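Local coordinates for S-M checkpoint control protein rad4 (Schizosaccharomyces pombe, PDB 4BU0) that is essential for DNA replication and acts as an adaptor in the DNA damage checkpoint, binding phosphorylated sites on crb2 through its paired N-terminal BRCT domains, at residues Asn122-His127 with Glu166-Ser171. Numbering follows the deposited sequence.
Sequences NYVLKH and EWLWQS
W169 presents the CZ3-CH2 edge of its six-membered ring to one face of Y123, a T-shaped (edge-to-face) pair with planes at 81° and centroids 5.1 Å apart. The touching is off-centre: W169 CZ3 comes down near the rim of the phenol, 3.7 Å from Y123 CD2, with W169 CH2 almost as near to the same atom. With CG anti to the carbonyl carbon (chi1 -52°) and the indole turned about the next bond, the six-membered end reaches the neighbouring helix. Beside the aromatic pair lies a looser aliphatic layer, in which L168 spreads its two methyls, CD2 facing Y123 CB and CD1 lying 4.3 Å from V124 CG2. Such packing joins the first and last helices of the second BRCT domain, 116-126 and 166-174, which lie on one side of its four-stranded parallel sheet; their local axes pass 11.4 Å apart at 36°. Were Y123 an alanine, the W169 edge would probably lose the aromatic face it rests on and the indole would be freer to turn. Further out, I172 extends the helix surface against Y123, and L102 packs on L168. In the second shell within 166-174, W167 O accepts from both S171 N and S171 OG, while W167 stacks on H141 and hydrogen-bonds through NE1 to L178 O.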
ATOM      1  N   ASN A 122      15.346   0.992  -7.832  1.00 11.30           N
ATOM      2  CA  ASN A 122      15.304  -0.447  -7.625  1.00 11.99           C
ATOM      3  C   ASN A 122      14.445  -0.831  -6.409  1.00 12.06           C
ATOM      4  O   ASN A 122      13.668  -1.785  -6.482  1.00 12.77           O
ATOM      5  CB  ASN A 122      16.717  -0.987  -7.430  1.00 14.42           C
ATOM      6  CG  ASN A 122      16.786  -2.486  -7.555  1.00 39.87           C
ATOM      7  OD1 ASN A 122      16.466  -3.061  -8.598  1.00 40.56           O
ATOM      8  ND2 ASN A 122      17.176  -3.148  -6.483  1.00 34.99           N
ATOM      9  N   TYR A 123      14.586  -0.096  -5.287  1.00  9.86           N
ATOM     10  CA  TYR A 123      13.783  -0.437  -4.100  1.00 10.86           C
ATOM     11  C   TYR A 123      12.292  -0.207  -4.308  1.00 12.69           C
ATOM     12  O   TYR A 123      11.473  -0.973  -3.781  1.00 12.10           O
ATOM     13  CB  TYR A 123      14.233   0.368  -2.883  1.00 14.36           C
ATOM     14  CG  TYR A 123      15.383  -0.260  -2.142  1.00 21.65           C
ATOM     15  CD1 TYR A 123      15.172  -1.292  -1.230  1.00 24.73           C
ATOM     16  CD2 TYR A 123      16.680   0.201  -2.315  1.00 24.60           C
ATOM     17  CE1 TYR A 123      16.233  -1.875  -0.538  1.00 29.05           C
ATOM     18  CE2 TYR A 123      17.750  -0.371  -1.625  1.00 27.58           C
ATOM     19  CZ  TYR A 123      17.522  -1.408  -0.738  1.00 38.11           C
ATOM     20  OH  TYR A 123      18.581  -1.959  -0.050  1.00 46.18           O
ATOM     21  N   VAL A 124      11.910   0.853  -5.058  1.00  9.34           N
ATOM     22  CA  VAL A 124      10.504   1.090  -5.344  1.00  9.21           C
ATOM     23  C   VAL A 124       9.928  -0.098  -6.088  1.00 13.43           C
ATOM     24  O   VAL A 124       8.855  -0.574  -5.746  1.00 13.75           O
ATOM     25  CB  VAL A 124      10.352   2.396  -6.174  1.00 11.23           C
ATOM     26  CG1 VAL A 124       8.940   2.530  -6.774  1.00 11.04           C
ATOM     27  CG2 VAL A 124      10.698   3.611  -5.307  1.00 10.90           C
ATOM     28  N   LEU A 125      10.670  -0.599  -7.105  1.00 11.92           N
ATOM     29  CA  LEU A 125      10.174  -1.719  -7.905  1.00 12.96           C
ATOM     30  C   LEU A 125      10.145  -3.016  -7.090  1.00 13.67           C
ATOM     31  O   LEU A 125       9.164  -3.758  -7.176  1.00 14.12           O
ATOM     32  CB  LEU A 125      11.053  -1.880  -9.152  1.00 13.32           C
ATOM     33  CG  LEU A 125      11.024  -0.706 -10.136  1.00 18.08           C
ATOM     34  CD1 LEU A 125      12.050  -0.907 -11.226  1.00 18.93           C
ATOM     35  CD2 LEU A 125       9.664  -0.540 -10.765  1.00 18.73           C
ATOM     36  N   LYS A 126      11.191  -3.244  -6.263  1.00 12.24           N
ATOM     37  CA  LYS A 126      11.273  -4.451  -5.413  1.00 12.61           C
ATOM     38  C   LYS A 126      10.092  -4.520  -4.439  1.00 17.31           C
ATOM     39  O   LYS A 126       9.610  -5.604  -4.126  1.00 17.15           O
ATOM     40  CB  LYS A 126      12.608  -4.413  -4.637  1.00 16.46           C
ATOM     41  CG  LYS A 126      12.835  -5.550  -3.636  1.00 36.09           C
ATOM     42  CD  LYS A 126      14.087  -5.304  -2.807  1.00 51.07           C
ATOM     43  CE  LYS A 126      14.246  -6.313  -1.699  1.00 66.44           C
ATOM     44  NZ  LYS A 126      15.372  -5.954  -0.794  1.00 78.61           N
ATOM     45  N   HIS A 127       9.570  -3.353  -4.013  1.00 12.38           N
ATOM     46  CA  HIS A 127       8.481  -3.333  -3.042  1.00 12.25           C
ATOM     47  C   HIS A 127       7.113  -3.040  -3.660  1.00 15.32           C
ATOM     48  O   HIS A 127       6.161  -2.665  -2.950  1.00 14.32           O
ATOM     49  CB  HIS A 127       8.846  -2.358  -1.923  1.00 12.96           C
ATOM     50  CG  HIS A 127       9.902  -2.954  -1.063  1.00 16.15           C
ATOM     51  ND1 HIS A 127       9.592  -3.941  -0.121  1.00 18.66           N
ATOM     52  CD2 HIS A 127      11.239  -2.796  -1.102  1.00 17.34           C
ATOM     53  CE1 HIS A 127      10.749  -4.301   0.404  1.00 17.48           C
ATOM     54  NE2 HIS A 127      11.767  -3.649  -0.153  1.00 17.75           N
ATOM     55  N   GLU A 166      13.780   9.348   3.439  1.00  7.74           N
ATOM     56  CA  GLU A 166      13.492   8.636   4.679  1.00  7.36           C
ATOM     57  C   GLU A 166      12.059   8.096   4.686  1.00  8.56           C
ATOM     58  O   GLU A 166      11.792   7.072   5.302  1.00  9.25           O
ATOM     59  CB  GLU A 166      13.727   9.590   5.848  1.00  9.23           C
ATOM     60  CG  GLU A 166      13.742   8.929   7.224  1.00 11.13           C
ATOM     61  CD  GLU A 166      14.804   7.877   7.511  1.00 11.84           C
ATOM     62  OE1 GLU A 166      15.766   7.724   6.726  1.00 12.16           O
ATOM     63  OE2 GLU A 166      14.595   7.126   8.490  1.00 12.00           O
ATOM     64  N   TRP A 167      11.150   8.732   3.926  1.00  5.97           N
ATOM     65  CA  TRP A 167       9.799   8.182   3.792  1.00  6.00           C
ATOM     66  C   TRP A 167       9.845   6.762   3.240  1.00  7.15           C
ATOM     67  O   TRP A 167       9.124   5.874   3.696  1.00  6.92           O
ATOM     68  CB  TRP A 167       8.955   9.067   2.854  1.00  5.97           C
ATOM     69  CG  TRP A 167       7.698   8.377   2.394  1.00  5.97           C
ATOM     70  CD1 TRP A 167       6.525   8.255   3.090  1.00  7.67           C
ATOM     71  CD2 TRP A 167       7.500   7.689   1.147  1.00  5.97           C
ATOM     72  NE1 TRP A 167       5.626   7.491   2.374  1.00  7.61           N
ATOM     73  CE2 TRP A 167       6.206   7.122   1.180  1.00  7.54           C
ATOM     74  CE3 TRP A 167       8.306   7.496   0.006  1.00  7.33           C
ATOM     75  CZ2 TRP A 167       5.703   6.351   0.123  1.00  7.60           C
ATOM     76  CZ3 TRP A 167       7.808   6.742  -1.046  1.00  7.40           C
ATOM     77  CH2 TRP A 167       6.521   6.180  -0.982  1.00  7.76           C
ATOM     78  N   LEU A 168      10.670   6.579   2.200  1.00  6.59           N
ATOM     79  CA  LEU A 168      10.782   5.279   1.586  1.00  6.82           C
ATOM     80  C   LEU A 168      11.401   4.258   2.526  1.00  8.88           C
ATOM     81  O   LEU A 168      10.879   3.144   2.651  1.00  8.66           O
ATOM     82  CB  LEU A 168      11.636   5.417   0.306  1.00  6.61           C
ATOM     83  CG  LEU A 168      11.898   4.099  -0.455  1.00  8.12           C
ATOM     84  CD1 LEU A 168      10.599   3.489  -0.982  1.00  9.23           C
ATOM     85  CD2 LEU A 168      12.857   4.353  -1.631  1.00  9.45           C
ATOM     86  N   TRP A 169      12.480   4.635   3.183  1.00  7.32           N
ATOM     87  CA  TRP A 169      13.130   3.685   4.049  1.00  7.36           C
ATOM     88  C   TRP A 169      12.258   3.285   5.220  1.00  9.35           C
ATOM     89  O   TRP A 169      12.189   2.149   5.523  1.00 10.14           O
ATOM     90  CB  TRP A 169      14.492   4.196   4.508  1.00  7.91           C
ATOM     91  CG  TRP A 169      15.430   4.658   3.415  1.00  9.29           C
ATOM     92  CD1 TRP A 169      16.210   5.743   3.469  1.00 11.86           C
ATOM     93  CD2 TRP A 169      15.690   4.039   2.152  1.00 10.35           C
ATOM     94  NE1 TRP A 169      16.925   5.868   2.316  1.00 12.42           N
ATOM     95  CE2 TRP A 169      16.611   4.829   1.500  1.00 13.07           C
ATOM     96  CE3 TRP A 169      15.224   2.910   1.510  1.00 12.86           C
ATOM     97  CZ2 TRP A 169      17.065   4.523   0.242  1.00 14.04           C
ATOM     98  CZ3 TRP A 169      15.695   2.634   0.271  1.00 15.41           C
ATOM     99  CH2 TRP A 169      16.579   3.441  -0.334  1.00 15.25           C
ATOM    100  N   GLN A 170      11.617   4.265   5.838  1.00  7.02           N
ATOM    101  CA  GLN A 170      10.772   3.903   6.977  1.00  6.19           C
ATOM    102  C   GLN A 170       9.515   3.137   6.538  1.00  8.67           C
ATOM    103  O   GLN A 170       9.040   2.297   7.303  1.00 10.06           O
ATOM    104  CB  GLN A 170      10.408   5.143   7.803  1.00  6.85           C
ATOM    105  CG  GLN A 170      11.632   5.639   8.575  1.00  7.48           C
ATOM    106  CD  GLN A 170      11.254   6.598   9.697  1.00 10.27           C
ATOM    107  OE1 GLN A 170      10.141   6.556  10.246  1.00 11.65           O
ATOM    108  NE2 GLN A 170      12.188   7.488  10.036  1.00 10.16           N
ATOM    109  N   SER A 171       8.947   3.440   5.338  1.00  6.46           N
ATOM    110  CA  SER A 171       7.767   2.708   4.861  1.00  5.81           C
ATOM    111  C   SER A 171       8.146   1.266   4.609  1.00  9.01           C
ATOM    112  O   SER A 171       7.419   0.357   5.018  1.00 10.18           O
ATOM    113  CB  SER A 171       7.225   3.342   3.575  1.00  7.13           C
ATOM    114  OG  SER A 171       6.650   4.616   3.836  1.00  8.73           O
TER